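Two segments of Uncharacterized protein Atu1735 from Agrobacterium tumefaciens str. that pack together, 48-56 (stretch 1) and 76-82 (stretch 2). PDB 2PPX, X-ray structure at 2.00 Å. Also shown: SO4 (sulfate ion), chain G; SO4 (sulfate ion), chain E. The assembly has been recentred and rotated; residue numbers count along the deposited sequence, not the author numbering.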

# COMPACT_ATOMS: atom_id res chain seq x y z
N GLU A 48 14.12 11.82 11.26
CA GLU A 48 14.45 12.88 10.32
C GLU A 48 14.09 12.51 8.88
O GLU A 48 13.52 13.32 8.14
N PHE A 49 14.47 11.29 8.48
CA PHE A 49 14.22 10.81 7.13
C PHE A 49 12.71 10.72 6.89
O PHE A 49 12.21 11.18 5.86
N SER A 50 11.99 10.14 7.87
CA SER A 50 10.53 10.07 7.84
C SER A 50 9.87 11.43 7.63
O SER A 50 9.03 11.58 6.74
N ALA A 51 10.28 12.45 8.38
CA ALA A 51 9.68 13.77 8.27
C ALA A 51 10.12 14.48 6.98
O ALA A 51 9.30 15.12 6.31
N ARG A 52 11.39 14.37 6.61
CA ARG A 52 11.89 15.06 5.42
C ARG A 52 11.26 14.52 4.11
O ARG A 52 10.94 15.30 3.20
N TYR A 53 11.06 13.21 4.06
CA TYR A 53 10.60 12.55 2.83
C TYR A 53 9.17 12.01 2.85
O TYR A 53 8.75 11.35 1.89
N HIS A 54 8.43 12.31 3.92
CA HIS A 54 7.01 11.96 4.06
C HIS A 54 6.76 10.45 3.94
O HIS A 54 5.84 10.01 3.24
N ILE A 55 7.59 9.68 4.62
CA ILE A 55 7.39 8.23 4.71
C ILE A 55 7.05 7.92 6.18
O ILE A 55 7.83 8.20 7.06
N PRO A 56 5.86 7.37 6.43
CA PRO A 56 5.43 7.14 7.83
C PRO A 56 6.49 6.28 8.54
O PRO A 56 7.12 5.41 7.94
N ALA A 76 10.37 3.64 -6.78
CA ALA A 76 10.70 4.71 -7.74
C ALA A 76 11.04 5.99 -6.96
O ALA A 76 12.02 6.66 -7.24
N TYR A 77 10.22 6.28 -5.96
CA TYR A 77 10.42 7.47 -5.11
C TYR A 77 11.79 7.45 -4.39
O TYR A 77 12.48 8.45 -4.33
N LEU A 78 12.14 6.30 -3.82
CA LEU A 78 13.44 6.10 -3.16
C LEU A 78 14.60 6.29 -4.10
O LEU A 78 15.64 6.82 -3.71
N LYS A 79 14.43 5.87 -5.35
CA LYS A 79 15.45 6.15 -6.35
C LYS A 79 15.62 7.66 -6.61
O LYS A 79 16.75 8.15 -6.77
N ILE A 80 14.52 8.42 -6.61
CA ILE A 80 14.63 9.87 -6.83
C ILE A 80 15.32 10.53 -5.66
O ILE A 80 16.16 11.42 -5.85
N ILE A 81 14.96 10.11 -4.45
CA ILE A 81 15.61 10.61 -3.24
C ILE A 81 17.13 10.38 -3.34
O ILE A 81 17.93 11.29 -3.13
N ALA A 82 17.51 9.14 -3.67
CA ALA A 82 18.92 8.79 -3.85
C ALA A 82 19.65 9.67 -4.88
O ALA A 82 20.79 10.13 -4.64

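The two helices cross almost at right angles (99° between their N-to-C directions), and with axes no nearer than 13.0 Å the gap is bridged by side chains, chiefly those of I81, Y53 and Y77. All three, and I55 as well, direct CA-to-CB toward the other stretch.

I81 (chi1 m, chi2 t) covers the most surface. Its CG2 lies 3.9 Å from the centroid of the Y53 ring (chi1 m) and 14° off the ring normal, a CH-pi contact over one face, while its CD1 comes within 3.8 Å of Y53 CG. The same CG2 reaches F49 CZ at 4.1 Å.

Y77 takes chi1 t, and its hydroxyl reaches the backbone of Y53. Y77 OH donates a hydrogen bond to Y53 O at 2.7 Å, the sole hydrogen bond between the stretches. The bond lies near the plane of the Y77 ring, whose edge also meets I55 (chi1 m, chi2 t), with CE2 4.2 Å from I55 CG1.

F49 (chi1 t) and L78 (chi1 m) start sideways, but their ends approach; L78 CD2 sits 4.4 Å from F49 CZ and 4.2 Å from I55 CD1, closing the apolar cluster.

The sulfates lie outside this packing: R52 NH1 donates to O2 of chain G at 2.9 Å, and H54 ND1 to O3 of chain E at 3.2 Å.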

# COMPACT_ATOMS: atom_id res chain seq x y z
CB GLU A 48 15.93 13.25 10.42
CG GLU A 48 16.30 13.91 11.74
CD GLU A 48 17.80 14.10 11.93
OE1 GLU A 48 18.60 13.30 11.42
OE2 GLU A 48 18.17 15.08 12.59
CB PHE A 49 14.93 9.44 6.89
CG PHE A 49 14.98 9.02 5.42
CD1 PHE A 49 13.90 8.35 4.84
CD2 PHE A 49 16.09 9.33 4.63
CE1 PHE A 49 13.92 7.96 3.50
CE2 PHE A 49 16.15 8.96 3.30
CZ PHE A 49 15.04 8.26 2.73
CB SER A 50 9.98 9.37 9.10
OG SER A 50 8.56 9.47 9.18
CB ALA A 51 10.02 14.66 9.50
CB ARG A 52 13.41 14.97 5.36
CG ARG A 52 14.03 15.80 4.27
CD ARG A 52 15.54 15.84 4.45
NE ARG A 52 15.91 16.58 5.65
CZ ARG A 52 17.16 16.87 6.02
NH1 ARG A 52 18.18 16.50 5.26
NH2 ARG A 52 17.38 17.53 7.14
CB TYR A 53 11.62 11.48 2.38
CG TYR A 53 12.94 12.12 2.05
CD1 TYR A 53 13.07 12.99 0.96
CD2 TYR A 53 14.06 11.91 2.86
CE1 TYR A 53 14.29 13.62 0.67
CE2 TYR A 53 15.31 12.51 2.56
CZ TYR A 53 15.39 13.38 1.47
OH TYR A 53 16.55 14.02 1.16
CB HIS A 54 6.14 12.75 3.08
CG HIS A 54 6.29 14.24 3.23
ND1 HIS A 54 5.22 15.10 3.13
CD2 HIS A 54 7.36 15.01 3.53
CE1 HIS A 54 5.63 16.35 3.32
NE2 HIS A 54 6.93 16.32 3.57
CB ILE A 55 8.62 7.46 4.27
CG1 ILE A 55 8.94 7.77 2.78
CG2 ILE A 55 8.45 5.93 4.50
CD1 ILE A 55 10.33 7.41 2.39
CB PRO A 56 4.09 6.40 7.68
CG PRO A 56 3.61 6.77 6.30
CD PRO A 56 4.87 6.87 5.45
CB ALA A 76 9.54 4.92 -8.68
CB TYR A 77 9.26 7.57 -4.10
CG TYR A 77 9.35 8.77 -3.16
CD1 TYR A 77 9.78 10.02 -3.62
CD2 TYR A 77 8.98 8.64 -1.82
CE1 TYR A 77 9.86 11.09 -2.76
CE2 TYR A 77 9.05 9.71 -0.95
CZ TYR A 77 9.48 10.93 -1.42
OH TYR A 77 9.58 11.98 -0.55
CB LEU A 78 13.53 4.69 -2.54
CG LEU A 78 12.64 4.56 -1.30
CD1 LEU A 78 12.53 3.13 -0.81
CD2 LEU A 78 13.12 5.53 -0.16
CB LYS A 79 15.17 5.39 -7.64
CG LYS A 79 16.12 5.80 -8.78
CD LYS A 79 16.71 4.58 -9.46
CE LYS A 79 17.90 4.96 -10.35
NZ LYS A 79 17.68 4.38 -11.69
CB ILE A 80 13.25 10.57 -7.03
CG1 ILE A 80 12.43 9.85 -8.10
CG2 ILE A 80 13.48 12.04 -7.39
CD1 ILE A 80 13.12 9.71 -9.41
CB ILE A 81 15.05 9.93 -1.95
CG1 ILE A 81 13.58 10.30 -1.72
CG2 ILE A 81 15.93 10.29 -0.71
CD1 ILE A 81 12.91 9.49 -0.63
CB ALA A 82 19.06 7.32 -4.21
S SO4 G . 20.97 18.22 6.90
O1 SO4 G . 20.59 18.07 8.31
O2 SO4 G . 20.93 16.93 6.22
O3 SO4 G . 20.06 19.16 6.24
O4 SO4 G . 22.32 18.77 6.81
S SO4 E . 0.89 14.71 3.53
O1 SO4 E . 0.80 14.45 2.08
O2 SO4 E . -0.02 13.83 4.24
O3 SO4 E . 2.23 14.50 4.06
O4 SO4 E . 0.52 16.11 3.74